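Local structure of 3-hydroxyacyl-CoA dehydrogenase (Brucella suis, 4O5O) at residues L91-G96 against I124-M129; I152-V157 against A171-V176; S156-D161 against L258-K263; R193-A198 against N248-R253. The protein probably catalyses the NAD(P)-dependent interconversion of 3-hydroxyacyl-CoA and 3-ketoacyl-CoA as a short-chain dehydrogenase with a Rossmann-type fold. All coordinates share one frame; numbering follows the deposited sequence.

Interaction 1 (L91-G96 against I124-M129)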
loop_
_atom_site.group_PDB
_atom_site.type_symbol
_atom_site.label_atom_id
_atom_site.label_comp_id
_atom_site.label_asym_id
_atom_site.label_seq_id
_atom_site.Cartn_x
_atom_site.Cartn_y
_atom_site.Cartn_z
ATOM N N LEU B 91 22.257 8.337 10.861
ATOM C CA LEU B 91 21.601 7.684 12.011
ATOM C C LEU B 91 20.897 6.445 11.503
ATOM O O LEU B 91 20.157 6.514 10.521
ATOM C CB LEU B 91 20.542 8.618 12.631
ATOM C CG LEU B 91 19.645 7.955 13.683
ATOM C CD1 LEU B 91 20.387 7.503 14.931
ATOM C CD2 LEU B 91 18.502 8.866 14.079
ATOM N N VAL B 92 21.094 5.325 12.189
ATOM C CA VAL B 92 20.339 4.125 11.909
ATOM C C VAL B 92 19.664 3.700 13.211
ATOM O O VAL B 92 20.319 3.325 14.180
ATOM C CB VAL B 92 21.220 2.981 11.358
ATOM C CG1 VAL B 92 20.327 1.878 10.821
ATOM C CG2 VAL B 92 22.204 3.507 10.302
ATOM N N ASN B 93 18.328 3.761 13.187
ATOM C CA ASN B 93 17.505 3.378 14.317
ATOM C C ASN B 93 17.181 1.882 14.179
ATOM O O ASN B 93 16.383 1.528 13.328
ATOM C CB ASN B 93 16.197 4.180 14.340
ATOM C CG ASN B 93 16.348 5.571 14.921
ATOM O OD1 ASN B 93 16.755 5.737 16.062
ATOM N ND2 ASN B 93 15.884 6.570 14.182
ATOM N N CYS B 94 17.824 1.030 14.975
ATOM C CA CYS B 94 17.555 -0.412 15.019
ATOM C C CYS B 94 16.955 -0.874 16.332
ATOM O O CYS B 94 16.429 -1.996 16.374
ATOM C CB CYS B 94 18.848 -1.187 14.733
ATOM S SG CYS B 94 19.582 -0.840 13.143
ATOM N N ALA B 95 16.992 -0.044 17.374
ATOM C CA ALA B 95 16.430 -0.433 18.668
ATOM C C ALA B 95 14.958 -0.769 18.572
ATOM O O ALA B 95 14.168 0.012 18.078
ATOM C CB ALA B 95 16.600 0.674 19.705
ATOM N N GLY B 96 14.603 -1.931 19.071
ATOM C CA GLY B 96 13.203 -2.331 19.071
ATOM C C GLY B 96 12.973 -3.552 19.902
ATOM O O GLY B 96 13.926 -4.277 20.237
ATOM N N ILE B 124 8.426 6.089 19.769
ATOM C CA ILE B 124 8.903 7.295 20.420
ATOM C C ILE B 124 10.420 7.358 20.427
ATOM O O ILE B 124 10.994 8.421 20.136
ATOM C CB ILE B 124 8.289 7.497 21.810
ATOM C CG1 ILE B 124 6.757 7.627 21.651
ATOM C CG2 ILE B 124 8.872 8.744 22.491
ATOM C CD1 ILE B 124 5.974 7.607 22.938
ATOM N N GLY B 125 11.089 6.244 20.699
ATOM C CA GLY B 125 12.564 6.237 20.696
ATOM C C GLY B 125 13.155 6.569 19.339
ATOM O O GLY B 125 14.150 7.284 19.233
ATOM N N THR B 126 12.558 6.045 18.285
ATOM C CA THR B 126 13.008 6.325 16.922
ATOM C C THR B 126 12.811 7.803 16.551
ATOM O O THR B 126 13.707 8.427 16.045
ATOM C CB THR B 126 12.325 5.359 15.925
ATOM O OG1 THR B 126 13.026 4.097 15.978
ATOM C CG2 THR B 126 12.339 5.868 14.486
ATOM N N PHE B 127 11.684 8.365 16.935
ATOM C CA PHE B 127 11.445 9.780 16.704
ATOM C C PHE B 127 12.413 10.636 17.516
ATOM O O PHE B 127 12.965 11.652 16.997
ATOM C CB PHE B 127 10.017 10.190 17.026
ATOM C CG PHE B 127 9.778 11.645 16.761
ATOM C CD1 PHE B 127 9.649 12.086 15.453
ATOM C CD2 PHE B 127 9.752 12.571 17.781
ATOM C CE1 PHE B 127 9.483 13.415 15.168
ATOM C CE2 PHE B 127 9.560 13.913 17.509
ATOM C CZ PHE B 127 9.430 14.331 16.197
ATOM N N ASN B 128 12.619 10.270 18.779
ATOM C CA ASN B 128 13.517 11.033 19.627
ATOM C C ASN B 128 14.917 11.092 19.034
ATOM O O ASN B 128 15.527 12.169 18.926
ATOM C CB ASN B 128 13.571 10.412 21.021
ATOM C CG ASN B 128 14.375 11.251 21.994
ATOM O OD1 ASN B 128 14.255 12.481 22.011
ATOM N ND2 ASN B 128 15.210 10.589 22.798
ATOM N N MET B 129 15.447 9.955 18.611
ATOM C CA MET B 129 16.786 9.983 18.042
ATOM C C MET B 129 16.807 10.701 16.687
ATOM O O MET B 129 17.776 11.389 16.379
ATOM C CB MET B 129 17.350 8.556 17.932
ATOM C CG MET B 129 17.572 7.892 19.294
ATOM S SD MET B 129 18.517 8.844 20.474
ATOM C CE MET B 129 19.963 9.292 19.513
HETATM O O HOH W 1 13.602 2.739 18.369
#
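Thr126 and Met129, one helical turn apart, are the two places where helix 124-129 rests on the strand at Asn93. Thr126 CG2 sits 3.6 Å from Asn93 ND2, which is hydrogen-bonded to Asn153, while OG1 lies 3.6 Å from Asn93 CB, so the threonine lies across the asparagine, OG1 by its root and CG2 by its nitrogen. OG1 is anti to the carbonyl carbon (chi1 -80°), turned so that it meets Asn122 O one turn back, and also reaches water 1 at 2.8 Å. That water, 2.8 Å from Ala95 O, joins the helix to the loop beyond the strand. Phe127 faces the other way, stacking its ring on Phe115 of the second subunit. At Met129, CB comes within 3.4 Å of Asn93 OD1 and 4.0 Å of Leu91 CD2; the same leucine methyl touches Met129 O at 3.5 Å. Bends at chi2 and chi3 lead its end away from the strand, and it also packs on Thr19. Asn93-Cys-Ala-Gly resembles the Asn-Asn-Ala-Gly motif of short-chain dehydrogenases. Strand 90-93 runs between strands 15-19 and 149-154, and the 124-129 part of helix 112-137 runs antiparallel to it, with the second subunit against its far side.

Interaction 2 (I152-V157 against A171-V176)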
loop_
_atom_site.group_PDB
_atom_site.type_symbol
_atom_site.label_atom_id
_atom_site.label_comp_id
_atom_site.label_asym_id
_atom_site.label_seq_id
_atom_site.Cartn_x
_atom_site.Cartn_y
_atom_site.Cartn_z
ATOM N N ILE B 152 17.984 6.461 8.715
ATOM C CA ILE B 152 17.373 5.203 8.300
ATOM C C ILE B 152 16.725 4.553 9.506
ATOM O O ILE B 152 17.373 4.314 10.526
ATOM C CB ILE B 152 18.429 4.233 7.697
ATOM C CG1 ILE B 152 19.055 4.865 6.447
ATOM C CG2 ILE B 152 17.801 2.875 7.354
ATOM C CD1 ILE B 152 20.321 4.236 5.977
ATOM N N ASN B 153 15.426 4.321 9.387
ATOM C CA ASN B 153 14.627 3.737 10.451
ATOM C C ASN B 153 14.282 2.303 10.130
ATOM O O ASN B 153 14.336 1.880 8.968
ATOM C CB ASN B 153 13.343 4.548 10.647
ATOM C CG ASN B 153 13.631 6.000 11.097
ATOM O OD1 ASN B 153 14.608 6.239 11.732
ATOM N ND2 ASN B 153 12.726 6.910 10.860
ATOM N N THR B 154 13.926 1.554 11.162
ATOM C CA THR B 154 13.572 0.152 10.992
ATOM C C THR B 154 12.093 -0.013 11.356
ATOM O O THR B 154 11.701 0.219 12.496
ATOM C CB THR B 154 14.443 -0.738 11.887
ATOM O OG1 THR B 154 15.826 -0.475 11.606
ATOM C CG2 THR B 154 14.166 -2.219 11.633
ATOM N N ALA B 155 11.285 -0.408 10.376
ATOM C CA ALA B 155 9.901 -0.799 10.616
ATOM C C ALA B 155 9.881 -2.308 10.765
ATOM O O ALA B 155 10.691 -2.850 11.536
ATOM C CB ALA B 155 8.988 -0.270 9.526
ATOM N N SER B 156 9.012 -2.998 10.031
ATOM C CA SER B 156 8.920 -4.464 10.062
ATOM C C SER B 156 7.875 -4.835 9.033
ATOM O O SER B 156 6.943 -4.062 8.782
ATOM C CB SER B 156 8.410 -4.963 11.428
ATOM O OG SER B 156 8.134 -6.374 11.419
ATOM N N VAL B 157 7.963 -6.043 8.499
ATOM C CA VAL B 157 6.825 -6.592 7.785
ATOM C C VAL B 157 5.528 -6.595 8.597
ATOM O O VAL B 157 4.462 -6.612 8.019
ATOM C CB VAL B 157 7.098 -7.991 7.213
ATOM C CG1 VAL B 157 8.169 -7.903 6.115
ATOM C CG2 VAL B 157 7.452 -8.966 8.303
ATOM N N ALA B 171 1.413 -1.637 15.400
ATOM C CA ALA B 171 1.149 -0.213 15.584
ATOM C C ALA B 171 2.432 0.589 15.595
ATOM O O ALA B 171 2.568 1.622 14.925
ATOM C CB ALA B 171 0.378 0.022 16.865
ATOM N N SER B 172 3.405 0.114 16.368
ATOM C CA SER B 172 4.650 0.877 16.493
ATOM C C SER B 172 5.402 0.959 15.192
ATOM O O SER B 172 5.922 2.037 14.837
ATOM C CB SER B 172 5.513 0.251 17.598
ATOM O OG SER B 172 6.145 -0.966 17.210
ATOM N N LYS B 173 5.422 -0.138 14.447
ATOM C CA LYS B 173 6.225 -0.181 13.231
ATOM C C LYS B 173 5.504 0.478 12.055
ATOM O O LYS B 173 6.134 1.032 11.171
ATOM C CB LYS B 173 6.663 -1.608 12.927
ATOM C CG LYS B 173 7.576 -2.209 14.001
ATOM C CD LYS B 173 8.883 -1.429 14.205
ATOM C CE LYS B 173 9.952 -2.280 14.874
ATOM N NZ LYS B 173 11.254 -1.618 14.677
ATOM N N GLY B 174 4.179 0.425 12.069
ATOM C CA GLY B 174 3.356 1.158 11.124
ATOM C C GLY B 174 3.504 2.652 11.349
ATOM O O GLY B 174 3.536 3.436 10.398
ATOM N N GLY B 175 3.612 3.049 12.624
ATOM C CA GLY B 175 3.889 4.460 12.918
ATOM C C GLY B 175 5.247 4.900 12.381
ATOM O O GLY B 175 5.371 5.981 11.814
ATOM N N VAL B 176 6.274 4.066 12.565
ATOM C CA VAL B 176 7.576 4.394 12.016
ATOM C C VAL B 176 7.479 4.534 10.487
ATOM O O VAL B 176 7.974 5.484 9.900
ATOM C CB VAL B 176 8.617 3.320 12.380
ATOM C CG1 VAL B 176 9.900 3.535 11.586
ATOM C CG2 VAL B 176 8.907 3.329 13.881
HETATM O O HOH W 2 10.356 6.697 9.460
#
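Lys173 lays its whole length along the turn from Thr154 to Ser156, and this is the tight end of the contact. Its CB and CG pack on the peptide carbon of Ala155, with CG 3.9 Å from Ser156 CB. A bend at chi2 (-60°) swings the chain round, after which it runs extended past the carbonyl oxygens. There NZ donates to Thr154 O at 2.9 Å, coming from above that carbonyl's plane (50° out of it), and adds a weak bond to Ala155 O at 3.4 Å. NZ thus spans two successive carbonyls, the second weakly, where the chain leaves the strand. Ala155 CB, for its part, sits 3.5 Å from Lys173 O, leaving the helix backbone close to the loop.

Lys173 follows Tyr169 at the spacing of the Tyr-x-x-x-Lys motif of short-chain dehydrogenases, and Ser156 stands thirteen residues before that tyrosine, consistent with the family's active-site trio. Strand 149-154, helix 167-187 and strand 192-199 form a beta-alpha-beta crossover, with the short helix 158-161 in the connection.

One turn further along the helix the fit is looser. Val176 offers a single methyl, CG1, 3.7 Å from Asn153 CB, and only a 4.4 Å approach to Ala155 CB. Beyond it the asparagine amide meets the helix through water 2, which accepts from Asn153 ND2 at 2.8 Å and donates to Val176 O; Asn153 OD1 turns instead to Asn93 ND2.

Interaction 3 (S156-D161 against L258-K263); sequences SVAAFD and LRMAAK
Asp161 and Met260 bring the two segments together, their CA atoms 5.6 Å apart, where a short helix-like turn near 158-161 meets a tail without regular structure. Ser156 OG accepts from Ala158 N, so the serine oxygen caps the turn, and Val157 O takes both Phe160 N and Asp161 N.

Met260 and Asp161 carry the contact about equally. The methionine chain runs out extended at chi2 and bends at chi3 (-64°), which brings CE against the flank of the turn: 3.4 Å from Asp161 O, and 3.8 Å from both Ala158 CA and Val157 CG2. The valine methyl also meets Leu258 CD2. On the polar side Asp161 OD2 lies 3.5 Å from Arg259 CD and well off the guanidinium plane, so the two charges are merely near each other. The aspartate's salt bridge is instead with Arg253. Water 3 takes the place of a direct bond across the gap, donating to Asp161 OD2 at 2.8 Å and accepting from Met260 N at 2.9 Å. Arg259 folds back on its own segment, with NH1 bonded to Leu258 O, while its NH2 reaches Gly249 O of the third subunit; Met260 O accepts from Arg185 NH2 of the second subunit.

Here the C-terminal tail of a Rossmann-type short-chain dehydrogenase closes over the loop that follows strand 149-154, packing on the residues just after Ser156, the presumed catalytic serine, and reaches into the subunit interfaces.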
loop_
_atom_site.group_PDB
_atom_site.type_symbol
_atom_site.label_atom_id
_atom_site.label_comp_id
_atom_site.label_asym_id
_atom_site.label_seq_id
_atom_site.Cartn_x
_atom_site.Cartn_y
_atom_site.Cartn_z
ATOM N N SER B 156 9.012 -2.998 10.031
ATOM C CA SER B 156 8.920 -4.464 10.062
ATOM C C SER B 156 7.875 -4.835 9.033
ATOM O O SER B 156 6.943 -4.062 8.782
ATOM C CB SER B 156 8.410 -4.963 11.428
ATOM O OG SER B 156 8.134 -6.374 11.419
ATOM N N VAL B 157 7.963 -6.043 8.499
ATOM C CA VAL B 157 6.825 -6.592 7.785
ATOM C C VAL B 157 5.528 -6.595 8.597
ATOM O O VAL B 157 4.462 -6.612 8.019
ATOM C CB VAL B 157 7.098 -7.991 7.213
ATOM C CG1 VAL B 157 8.169 -7.903 6.115
ATOM C CG2 VAL B 157 7.452 -8.966 8.303
ATOM N N ALA B 158 5.634 -6.554 9.921
ATOM C CA ALA B 158 4.449 -6.477 10.776
ATOM C C ALA B 158 3.672 -5.194 10.551
ATOM O O ALA B 158 2.492 -5.137 10.888
ATOM C CB ALA B 158 4.827 -6.629 12.238
ATOM N N ALA B 159 4.301 -4.191 9.949
ATOM C CA ALA B 159 3.589 -2.943 9.556
ATOM C C ALA B 159 2.588 -3.191 8.427
ATOM O O ALA B 159 1.742 -2.352 8.213
ATOM C CB ALA B 159 4.577 -1.858 9.138
ATOM N N PHE B 160 2.730 -4.326 7.726
ATOM C CA PHE B 160 1.946 -4.668 6.548
ATOM C C PHE B 160 1.065 -5.898 6.774
ATOM O O PHE B 160 -0.063 -5.918 6.331
ATOM C CB PHE B 160 2.876 -4.941 5.334
ATOM C CG PHE B 160 3.720 -3.756 4.934
ATOM C CD1 PHE B 160 3.179 -2.738 4.180
ATOM C CD2 PHE B 160 5.047 -3.660 5.313
ATOM C CE1 PHE B 160 3.950 -1.640 3.816
ATOM C CE2 PHE B 160 5.817 -2.563 4.959
ATOM C CZ PHE B 160 5.262 -1.554 4.215
ATOM N N ASP B 161 1.610 -6.928 7.434
ATOM C CA ASP B 161 0.978 -8.256 7.528
ATOM C C ASP B 161 0.892 -8.742 8.968
ATOM O O ASP B 161 1.113 -9.921 9.231
ATOM C CB ASP B 161 1.797 -9.263 6.693
ATOM C CG ASP B 161 1.908 -8.846 5.226
ATOM O OD1 ASP B 161 0.856 -8.522 4.601
ATOM O OD2 ASP B 161 3.022 -8.813 4.711
ATOM N N LEU B 258 8.215 -12.843 1.966
ATOM C CA LEU B 258 7.326 -13.285 3.044
ATOM C C LEU B 258 6.053 -12.438 3.081
ATOM O O LEU B 258 6.110 -11.192 3.015
ATOM C CB LEU B 258 8.051 -13.130 4.370
ATOM C CG LEU B 258 7.279 -13.330 5.673
ATOM C CD1 LEU B 258 6.841 -14.747 5.826
ATOM C CD2 LEU B 258 8.083 -12.870 6.875
ATOM N N ARG B 259 4.931 -13.125 3.240
ATOM C CA ARG B 259 3.660 -12.473 3.594
ATOM C C ARG B 259 3.096 -13.222 4.797
ATOM O O ARG B 259 2.525 -14.285 4.657
ATOM C CB ARG B 259 2.674 -12.465 2.425
ATOM C CG ARG B 259 3.147 -11.668 1.229
ATOM C CD ARG B 259 3.263 -10.170 1.526
ATOM N NE ARG B 259 3.622 -9.361 0.379
ATOM C CZ ARG B 259 4.844 -9.150 -0.089
ATOM N NH1 ARG B 259 5.909 -9.715 0.447
ATOM N NH2 ARG B 259 5.006 -8.320 -1.121
ATOM N N MET B 260 3.255 -12.677 5.999
ATOM C CA MET B 260 2.961 -13.462 7.185
ATOM C C MET B 260 1.490 -13.817 7.247
ATOM O O MET B 260 0.622 -12.972 7.085
ATOM C CB MET B 260 3.348 -12.712 8.455
ATOM C CG MET B 260 4.841 -12.450 8.616
ATOM S SD MET B 260 5.249 -11.771 10.212
ATOM C CE MET B 260 4.398 -10.190 10.196
ATOM N N ALA B 261 1.250 -15.058 7.585
ATOM C CA ALA B 261 -0.071 -15.554 7.883
ATOM C C ALA B 261 -0.509 -15.083 9.277
ATOM O O ALA B 261 0.269 -14.589 10.066
ATOM C CB ALA B 261 -0.058 -17.074 7.825
ATOM N N ALA B 262 -1.767 -15.306 9.605
ATOM C CA ALA B 262 -2.272 -14.890 10.903
ATOM C C ALA B 262 -1.561 -15.571 12.073
ATOM O O ALA B 262 -1.414 -14.973 13.128
ATOM C CB ALA B 262 -3.764 -15.176 10.976
ATOM N N LYS B 263 -1.145 -16.826 11.880
ATOM C CA LYS B 263 -0.446 -17.619 12.904
ATOM C C LYS B 263 0.681 -18.360 12.193
ATOM O O LYS B 263 1.624 -18.863 12.816
ATOM C CB LYS B 263 -1.385 -18.649 13.609
ATOM O OXT LYS B 263 0.633 -18.485 10.963
HETATM O O HOH W 3 5.014 -10.324 5.921
#

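Interaction 4 (R193-A198 against N248-R253)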
loop_
_atom_site.group_PDB
_atom_site.type_symbol
_atom_site.label_atom_id
_atom_site.label_comp_id
_atom_site.label_asym_id
_atom_site.label_seq_id
_atom_site.Cartn_x
_atom_site.Cartn_y
_atom_site.Cartn_z
ATOM N N ARG B 193 18.181 13.024 3.960
ATOM C CA ARG B 193 17.250 11.977 3.500
ATOM C C ARG B 193 16.748 11.132 4.657
ATOM O O ARG B 193 17.447 10.985 5.683
ATOM C CB ARG B 193 17.952 11.082 2.468
ATOM C CG ARG B 193 18.220 11.778 1.153
ATOM C CD ARG B 193 18.691 10.849 0.073
ATOM N NE ARG B 193 20.025 10.345 0.359
ATOM C CZ ARG B 193 20.403 9.070 0.469
ATOM N NH1 ARG B 193 19.553 8.060 0.318
ATOM N NH2 ARG B 193 21.663 8.793 0.717
ATOM N N VAL B 194 15.548 10.573 4.478
ATOM C CA VAL B 194 14.919 9.749 5.488
ATOM C C VAL B 194 14.320 8.553 4.773
ATOM O O VAL B 194 13.472 8.707 3.877
ATOM C CB VAL B 194 13.828 10.522 6.255
ATOM C CG1 VAL B 194 13.279 9.683 7.390
ATOM C CG2 VAL B 194 14.363 11.840 6.780
ATOM N N MET B 195 14.779 7.367 5.190
ATOM C CA MET B 195 14.357 6.096 4.629
ATOM C C MET B 195 14.029 5.116 5.716
ATOM O O MET B 195 14.514 5.233 6.843
ATOM C CB MET B 195 15.486 5.501 3.799
ATOM C CG MET B 195 15.659 6.142 2.432
ATOM S SD MET B 195 14.354 5.741 1.287
ATOM C CE MET B 195 14.436 3.947 1.257
ATOM N N THR B 196 13.239 4.119 5.357
ATOM C CA THR B 196 12.858 3.054 6.286
ATOM C C THR B 196 13.033 1.708 5.644
ATOM O O THR B 196 12.708 1.529 4.479
ATOM C CB THR B 196 11.404 3.258 6.749
ATOM O OG1 THR B 196 11.363 4.484 7.470
ATOM C CG2 THR B 196 10.900 2.129 7.643
ATOM N N ILE B 197 13.594 0.765 6.400
ATOM C CA ILE B 197 13.645 -0.635 5.996
ATOM C C ILE B 197 12.637 -1.399 6.832
ATOM O O ILE B 197 12.580 -1.192 8.058
ATOM C CB ILE B 197 15.046 -1.262 6.193
ATOM C CG1 ILE B 197 16.124 -0.534 5.384
ATOM C CG2 ILE B 197 15.046 -2.744 5.880
ATOM C CD1 ILE B 197 17.573 -0.855 5.736
ATOM N N ALA B 198 11.843 -2.260 6.192
ATOM C CA ALA B 198 10.897 -3.135 6.858
ATOM C C ALA B 198 11.421 -4.573 6.763
ATOM O O ALA B 198 11.148 -5.286 5.772
ATOM C CB ALA B 198 9.508 -2.992 6.228
ATOM N N ASN B 248 14.681 8.015 -1.174
ATOM C CA ASN B 248 14.249 8.963 -0.137
ATOM C C ASN B 248 12.758 8.820 0.067
ATOM O O ASN B 248 12.001 8.570 -0.881
ATOM C CB ASN B 248 14.608 10.409 -0.525
ATOM C CG ASN B 248 14.542 11.355 0.647
ATOM O OD1 ASN B 248 14.472 10.941 1.819
ATOM N ND2 ASN B 248 14.550 12.645 0.344
ATOM N N GLY B 249 12.342 8.919 1.317
ATOM C CA GLY B 249 10.918 8.902 1.611
ATOM C C GLY B 249 10.157 7.613 1.437
ATOM O O GLY B 249 8.929 7.631 1.365
ATOM N N GLU B 250 10.888 6.503 1.411
ATOM C CA GLU B 250 10.353 5.181 1.047
ATOM C C GLU B 250 10.593 4.161 2.161
ATOM O O GLU B 250 11.481 4.319 2.990
ATOM C CB GLU B 250 10.995 4.765 -0.294
ATOM C CG GLU B 250 10.908 3.324 -0.752
ATOM C CD GLU B 250 9.532 2.805 -1.037
ATOM O OE1 GLU B 250 8.538 3.335 -0.439
ATOM O OE2 GLU B 250 9.453 1.850 -1.886
ATOM N N VAL B 251 9.731 3.138 2.159
ATOM C CA VAL B 251 9.838 1.983 3.017
ATOM C C VAL B 251 10.172 0.798 2.127
ATOM O O VAL B 251 9.409 0.495 1.201
ATOM C CB VAL B 251 8.519 1.746 3.775
ATOM C CG1 VAL B 251 8.583 0.505 4.641
ATOM C CG2 VAL B 251 8.150 2.948 4.636
ATOM N N ILE B 252 11.312 0.157 2.368
ATOM C CA ILE B 252 11.701 -1.015 1.587
ATOM C C ILE B 252 11.554 -2.301 2.396
ATOM O O ILE B 252 12.178 -2.441 3.466
ATOM C CB ILE B 252 13.171 -0.918 1.157
ATOM C CG1 ILE B 252 13.398 0.351 0.331
ATOM C CG2 ILE B 252 13.615 -2.161 0.400
ATOM C CD1 ILE B 252 14.837 0.590 -0.050
ATOM N N ARG B 253 10.770 -3.234 1.869
ATOM C CA ARG B 253 10.620 -4.552 2.483
ATOM C C ARG B 253 11.853 -5.385 2.136
ATOM O O ARG B 253 12.226 -5.487 0.963
ATOM C CB ARG B 253 9.373 -5.261 1.962
ATOM C CG ARG B 253 8.104 -4.526 2.289
ATOM C CD ARG B 253 6.901 -5.203 1.675
ATOM N NE ARG B 253 6.633 -6.457 2.347
ATOM C CZ ARG B 253 5.435 -6.874 2.701
ATOM N NH1 ARG B 253 4.344 -6.198 2.351
ATOM N NH2 ARG B 253 5.361 -8.007 3.360
#
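Met195 curls over the Asn248-Glu250 loop and on to Ile252. Bends at chi2 (-71°) and chi3 turn its thioether back toward the neighbouring strand, setting SD 3.4 Å from Asn248 N and CE 3.6 Å from Ile252 CD1. Glu250 N gives the sulfur a weak bond. On the opposite face Thr196 and Val251 stand side by side, CB to CG2 3.9 Å, and Val251 CG1 reaches Ala198 CB. Between the faces runs a parallel ladder: Thr196 N donates to Glu250 O, Ile252 N to Thr196 O at 2.9 Å, and Ala198 N to Ile252 O at 2.8 Å. Before the second strand begins, Asn248 continues the pairing with its side chain, OD1 taking Val194 N at 2.9 Å in a nearly straight bond (169°), while Val194 O receives Gly249 N. The asparagine ND2 goes to Phe224 O of the third subunit. Strand 251-254 ends the seven-stranded sheet within this chain, but its outer side meets the same subunit, with Glu250 OE2 and Arg253 N bonding reciprocally across the interface. Polar groups are therefore engaged on both sides of this last strand: backbone bonds and one asparagine amide tie it inward, and Glu250 and Arg253 tie it to the tetramer partner.

Interactions 1, 2 and 4 follow one another across the parallel sheet. Interactions 1 and 2 meet through Asn93 O and Thr154 OG1, 2.7 Å apart, and through the two asparagine amides, Asn93 ND2 to Asn153 OD1 at 2.8 Å. Strand pairing joins interactions 2 and 4, with Asn153 N 2.9 Å from Met195 O. Interaction 3 starts from the Ser156-Val157 corner it shares with interaction 2 and is anchored to interaction 4 by the salt bridge Asp161 OD2 to Arg253 NH2, 2.8 Å. The presumed active site lies at interaction 2. A Tris molecule, probably from the crystallisation liquor, bonds Glu250 in interaction 4. In interaction 3 the side chain of Arg259 is about 6 Å from a bound Tris.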